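Local structure of sulfite dehydrogenase (Paracoccus pantotrophus, 2XTS) at the interface of chains A and C and the interface of chains A and B. The protein oxidises protein-bound sulfane sulfur in the Sox system, using a molybdenum cofactor in its own chain and a haem-carrying cytochrome partner. Residues are numbered along the deposited sequence; one frame, centred on the assembly and turned at random. Chains: chain A/B, Sulfite dehydrogenase; chain C, Cytochrome.

Contact 1: the interface of chains A and C. Residues chain A 59, 134, 137-138, 273-274; chain C 184, 192-195.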
loop_
_atom_site.group_PDB
_atom_site.type_symbol
_atom_site.label_atom_id
_atom_site.label_comp_id
_atom_site.label_asym_id
_atom_site.label_seq_id
_atom_site.Cartn_x
_atom_site.Cartn_y
_atom_site.Cartn_z
ATOM N N HIS A 59 5.807 12.791 7.927
ATOM C CA HIS A 59 6.874 12.745 8.917
ATOM C C HIS A 59 7.148 11.339 9.416
ATOM O O HIS A 59 8.260 11.032 9.792
ATOM C CB HIS A 59 6.520 13.654 10.081
ATOM C CG HIS A 59 5.323 13.206 10.852
ATOM N ND1 HIS A 59 4.068 13.162 10.291
ATOM C CD2 HIS A 59 5.173 12.881 12.160
ATOM C CE1 HIS A 59 3.201 12.764 11.199
ATOM N NE2 HIS A 59 3.841 12.593 12.348
ATOM N N GLU A 134 4.124 24.081 11.563
ATOM C CA GLU A 134 5.193 23.364 12.238
ATOM C C GLU A 134 5.100 21.858 11.998
ATOM O O GLU A 134 4.371 21.150 12.707
ATOM C CB GLU A 134 5.090 23.664 13.733
ATOM C CG GLU A 134 5.233 25.150 14.080
ATOM C CD GLU A 134 4.903 25.448 15.525
ATOM O OE1 GLU A 134 5.404 24.707 16.394
ATOM O OE2 GLU A 134 4.134 26.413 15.780
ATOM N N GLN A 137 4.315 17.243 7.796
ATOM C CA GLN A 137 2.945 16.816 7.500
ATOM C C GLN A 137 2.150 18.010 6.969
ATOM O O GLN A 137 1.374 17.899 6.006
ATOM C CB GLN A 137 2.276 16.285 8.770
ATOM C CG GLN A 137 0.813 15.968 8.583
ATOM C CD GLN A 137 0.277 14.968 9.578
ATOM O OE1 GLN A 137 0.809 14.862 10.685
ATOM N NE2 GLN A 137 -0.762 14.238 9.191
ATOM N N TYR A 138 2.352 19.172 7.596
ATOM C CA TYR A 138 1.568 20.373 7.271
ATOM C C TYR A 138 2.126 21.134 6.075
ATOM O O TYR A 138 1.382 21.631 5.245
ATOM C CB TYR A 138 1.472 21.294 8.509
ATOM C CG TYR A 138 0.947 20.544 9.693
ATOM C CD1 TYR A 138 -0.384 20.178 9.762
ATOM C CD2 TYR A 138 1.786 20.142 10.704
ATOM C CE1 TYR A 138 -0.861 19.445 10.817
ATOM C CE2 TYR A 138 1.320 19.376 11.753
ATOM C CZ TYR A 138 -0.010 19.051 11.810
ATOM O OH TYR A 138 -0.507 18.282 12.828
ATOM N N PRO A 273 10.051 18.866 12.450
ATOM C CA PRO A 273 9.478 19.355 13.716
ATOM C C PRO A 273 8.670 18.341 14.530
ATOM O O PRO A 273 8.697 18.403 15.751
ATOM C CB PRO A 273 8.604 20.529 13.270
ATOM C CG PRO A 273 9.348 21.055 12.057
ATOM C CD PRO A 273 9.844 19.815 11.339
ATOM N N GLN A 274 7.961 17.431 13.869
ATOM C CA GLN A 274 7.213 16.385 14.549
ATOM C C GLN A 274 8.074 15.182 14.898
ATOM O O GLN A 274 7.554 14.235 15.473
ATOM C CB GLN A 274 6.070 15.897 13.647
ATOM C CG GLN A 274 4.984 16.919 13.348
ATOM C CD GLN A 274 4.225 16.553 12.097
ATOM O OE1 GLN A 274 4.773 16.628 10.995
ATOM N NE2 GLN A 274 2.959 16.123 12.255
ATOM N N THR C 184 -0.373 25.956 14.353
ATOM C CA THR C 184 -0.447 24.556 13.991
ATOM C C THR C 184 -1.242 23.789 15.052
ATOM O O THR C 184 -1.102 24.057 16.240
ATOM C CB THR C 184 0.981 23.994 13.906
ATOM O OG1 THR C 184 1.769 24.801 13.019
ATOM C CG2 THR C 184 0.997 22.580 13.398
ATOM N N PRO C 192 3.596 19.987 18.010
ATOM C CA PRO C 192 2.807 19.859 16.781
ATOM C C PRO C 192 2.021 18.543 16.745
ATOM O O PRO C 192 2.551 17.475 17.070
ATOM C CB PRO C 192 3.867 19.905 15.679
ATOM C CG PRO C 192 5.002 20.747 16.303
ATOM C CD PRO C 192 4.999 20.341 17.744
ATOM N N ALA C 193 0.757 18.619 16.368
ATOM C CA ALA C 193 -0.072 17.444 16.411
ATOM C C ALA C 193 0.533 16.331 15.563
ATOM O O ALA C 193 1.003 16.557 14.455
ATOM C CB ALA C 193 -1.482 17.733 15.996
ATOM N N GLY C 194 0.455 15.117 16.081
ATOM C CA GLY C 194 1.002 13.953 15.420
ATOM C C GLY C 194 2.472 13.700 15.649
ATOM O O GLY C 194 3.060 12.810 15.030
ATOM N N SER C 195 3.062 14.470 16.551
ATOM C CA SER C 195 4.470 14.263 16.888
ATOM C C SER C 195 4.729 12.830 17.356
ATOM O O SER C 195 3.881 12.190 17.956
ATOM C CB SER C 195 4.931 15.274 17.948
ATOM O OG SER C 195 5.021 16.582 17.412
HETATM O O HOH W 1 2.572 27.417 13.731
HETATM O O HOH W 2 7.469 17.650 18.177
HETATM O O HOH W 3 1.525 25.761 16.823
#

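Contact 2: the interface of chains A and B. Residues chain A 111, 147, 149, 197, 200; chain B 60-63.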
loop_
_atom_site.group_PDB
_atom_site.type_symbol
_atom_site.label_atom_id
_atom_site.label_comp_id
_atom_site.label_asym_id
_atom_site.label_seq_id
_atom_site.Cartn_x
_atom_site.Cartn_y
_atom_site.Cartn_z
ATOM N N ARG A 111 -6.046 -3.118 -19.541
ATOM C CA ARG A 111 -5.568 -2.388 -18.372
ATOM C C ARG A 111 -4.107 -2.019 -18.423
ATOM O O ARG A 111 -3.320 -2.688 -19.065
ATOM C CB ARG A 111 -5.824 -3.204 -17.109
ATOM C CG ARG A 111 -7.302 -3.483 -16.893
ATOM C CD ARG A 111 -7.571 -4.359 -15.683
ATOM N NE ARG A 111 -8.981 -4.714 -15.642
ATOM C CZ ARG A 111 -9.507 -5.670 -14.887
ATOM N NH1 ARG A 111 -8.762 -6.324 -14.006
ATOM N NH2 ARG A 111 -10.789 -5.927 -14.998
ATOM N N GLU A 147 0.223 2.957 -6.319
ATOM C CA GLU A 147 0.235 2.115 -7.517
ATOM C C GLU A 147 -1.180 2.036 -8.071
ATOM O O GLU A 147 -2.049 1.471 -7.415
ATOM C CB GLU A 147 0.714 0.713 -7.150
ATOM C CG GLU A 147 0.712 -0.288 -8.309
ATOM C CD GLU A 147 0.931 -1.718 -7.849
ATOM O OE1 GLU A 147 0.059 -2.278 -7.165
ATOM O OE2 GLU A 147 1.962 -2.313 -8.212
ATOM N N VAL A 149 -4.054 0.989 -11.046
ATOM C CA VAL A 149 -4.412 0.182 -12.203
ATOM C C VAL A 149 -5.739 0.701 -12.744
ATOM O O VAL A 149 -6.679 1.011 -12.005
ATOM C CB VAL A 149 -4.509 -1.323 -11.853
ATOM C CG1 VAL A 149 -4.964 -2.173 -13.059
ATOM C CG2 VAL A 149 -3.176 -1.800 -11.329
ATOM N N PHE A 197 -8.173 1.029 -9.331
ATOM C CA PHE A 197 -7.473 0.406 -8.198
ATOM C C PHE A 197 -6.308 1.284 -7.788
ATOM O O PHE A 197 -5.657 1.878 -8.634
ATOM C CB PHE A 197 -6.913 -0.958 -8.608
ATOM C CG PHE A 197 -7.937 -1.944 -9.013
ATOM C CD1 PHE A 197 -8.562 -2.778 -8.095
ATOM C CD2 PHE A 197 -8.266 -2.060 -10.338
ATOM C CE1 PHE A 197 -9.512 -3.705 -8.529
ATOM C CE2 PHE A 197 -9.217 -2.976 -10.754
ATOM C CZ PHE A 197 -9.820 -3.800 -9.852
ATOM N N GLY A 200 -3.534 -1.796 -4.815
ATOM C CA GLY A 200 -4.072 -3.123 -4.828
ATOM C C GLY A 200 -5.571 -3.277 -4.854
ATOM O O GLY A 200 -6.077 -4.250 -5.365
ATOM N N ALA B 60 -9.820 -10.332 -5.872
ATOM C CA ALA B 60 -10.413 -9.008 -6.013
ATOM C C ALA B 60 -9.399 -7.903 -6.172
ATOM O O ALA B 60 -9.767 -6.792 -6.559
ATOM C CB ALA B 60 -11.315 -8.677 -4.792
ATOM N N LEU B 61 -8.136 -8.174 -5.877
ATOM C CA LEU B 61 -7.069 -7.187 -5.948
ATOM C C LEU B 61 -6.572 -7.044 -7.387
ATOM O O LEU B 61 -6.755 -7.916 -8.228
ATOM C CB LEU B 61 -5.931 -7.565 -4.986
ATOM C CG LEU B 61 -6.315 -7.682 -3.510
ATOM C CD1 LEU B 61 -5.133 -8.187 -2.713
ATOM C CD2 LEU B 61 -6.856 -6.382 -2.925
ATOM N N GLU B 62 -5.889 -5.945 -7.666
ATOM C CA GLU B 62 -5.165 -5.734 -8.916
ATOM C C GLU B 62 -3.746 -5.264 -8.605
ATOM O O GLU B 62 -3.334 -5.123 -7.437
ATOM C CB GLU B 62 -5.897 -4.782 -9.867
ATOM C CG GLU B 62 -6.541 -5.477 -11.066
ATOM C CD GLU B 62 -5.574 -5.920 -12.146
ATOM O OE1 GLU B 62 -4.364 -5.649 -12.028
ATOM O OE2 GLU B 62 -6.065 -6.491 -13.168
ATOM N N GLY B 63 -2.958 -5.039 -9.632
ATOM C CA GLY B 63 -1.597 -4.566 -9.403
ATOM C C GLY B 63 -0.758 -5.584 -8.676
ATOM O O GLY B 63 -0.919 -6.779 -8.918
#

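Contact 1: the interface of chains A and C
C:Pro192 lies against A:Glu134 and A:Gln274, its ring carbons CB and CG turned to chain A. CB rests 3.3 Å from the backbone O of A:Glu134; CG meets CB of A:Glu134 and CB meets CG of A:Gln274. A:Glu134 runs past it at about a right angle, extended beyond CG, while its backbone N donates to the hydroxyl OG1 of C:Thr184 at 2.9 Å. OG1 stands beside the backbone N of its own residue (chi1 -54°), which leaves the methyl CG2 anti to that N, over one face of A:Tyr138 and offset toward the rim, 3.9 Å from the ring centroid. Two waters tie the carboxylate oxygen OE2 of A:Glu134 to C:Thr184, one through OG1, the other through the backbone N and O.

Directly after C:Pro192, the carbonyl O of C:Ala193 is gripped twice. The side-chain amide NE2 of A:Gln274 reaches it in the carbonyl plane at 3.0 Å, whereas the phenol OH of A:Tyr138 comes from above that plane at 2.8 Å. A second-shell residue, A:Gln137, fixes the rotation of this amide: its OE1 accepts from NE2 of A:Gln274 on a lone pair, and its backbone N donates to OE1 of A:Gln274. The amide nitrogen also sits over the centre of the imidazole of A:His59, whose NE2 donates to O of C:Gly194 at 2.8 Å. Backbone carbonyls of the cytochrome are thus read by side chains of chain A, and this contact, a cytochrome loop set against helix 136-140 and neighbouring loops, helps fasten the late segment of the cytochrome to the molybdenum-binding subunit.

Contact 2: the interface of chains A and B
The phenyl ring of A:Phe197 receives B:Glu62 on one face, the CB methylene lying over the ring centre, 3.6 Å from the centroid. CG of the same glutamate continues across that face toward CE2 and CZ, while the backbone O of B:Ala60 approaches CE1. The ring and the carboxylate are inclined to each other by 50°. The other flat group, the guanidinium of A:Arg111, is met at its edge and in plane: NH1 forms a hydrogen-bonded salt bridge of 2.8 Å with the carboxylate oxygen OE2 of B:Glu62. The acid does not lie flat against the guanidinium, since the two planes stand 72° apart and OE2 is approached on its anti side.

B:Glu62 reaches the arginine by bending at CB-CG (chi2 -75°), which carries its carboxylate beside A:Val149. The methyl CG1 of that valine touches the carboxylate end, and CG2 packs 3.7 Å from CA of B:Gly63. A:Val149 and A:Phe197 stand on strands 143-152 and 193-198. The phenyl ring takes the methylenes of the acid, while its carboxylate lies between the valine methyl CG1 and the arginine. An alanine in place of B:Glu62 would probably leave the guanidinium of A:Arg111 without its acidic mate, uncover the CE2 and CZ part of the A:Phe197 face and open a gap beside CG1 of A:Val149.

The patch belongs to the two-fold interface between the sulfite dehydrogenase chains, recurs with the chains exchanged, and probably helps hold the two together. The backbone of B:Glu62 is anchored too, its N donating to O of A:Gly200 at 2.9 Å. The second carboxylate oxygen, OE1 of B:Glu62, turns back to its own loop and accepts from N of B:Gly63 on its anti lone pair at 2.8 Å.

The C-alpha centres of contact 1 and contact 2 lie about 32 Å apart, and the two share no residue, although chain A takes part in both. They come near each other in sequence: helix 136-140 supplies contact 1 and is followed by strand 143-152 of contact 2, while the loop of A:His59 serves contact 1 and the adjoining residues 60-63 of chain B serve contact 2. Each catalytic chain can therefore hold a cytochrome and its own twin at once, and the short stretch 59-63 faces both partners. This is consistent with the deposited assembly of two dehydrogenase and two cytochrome chains.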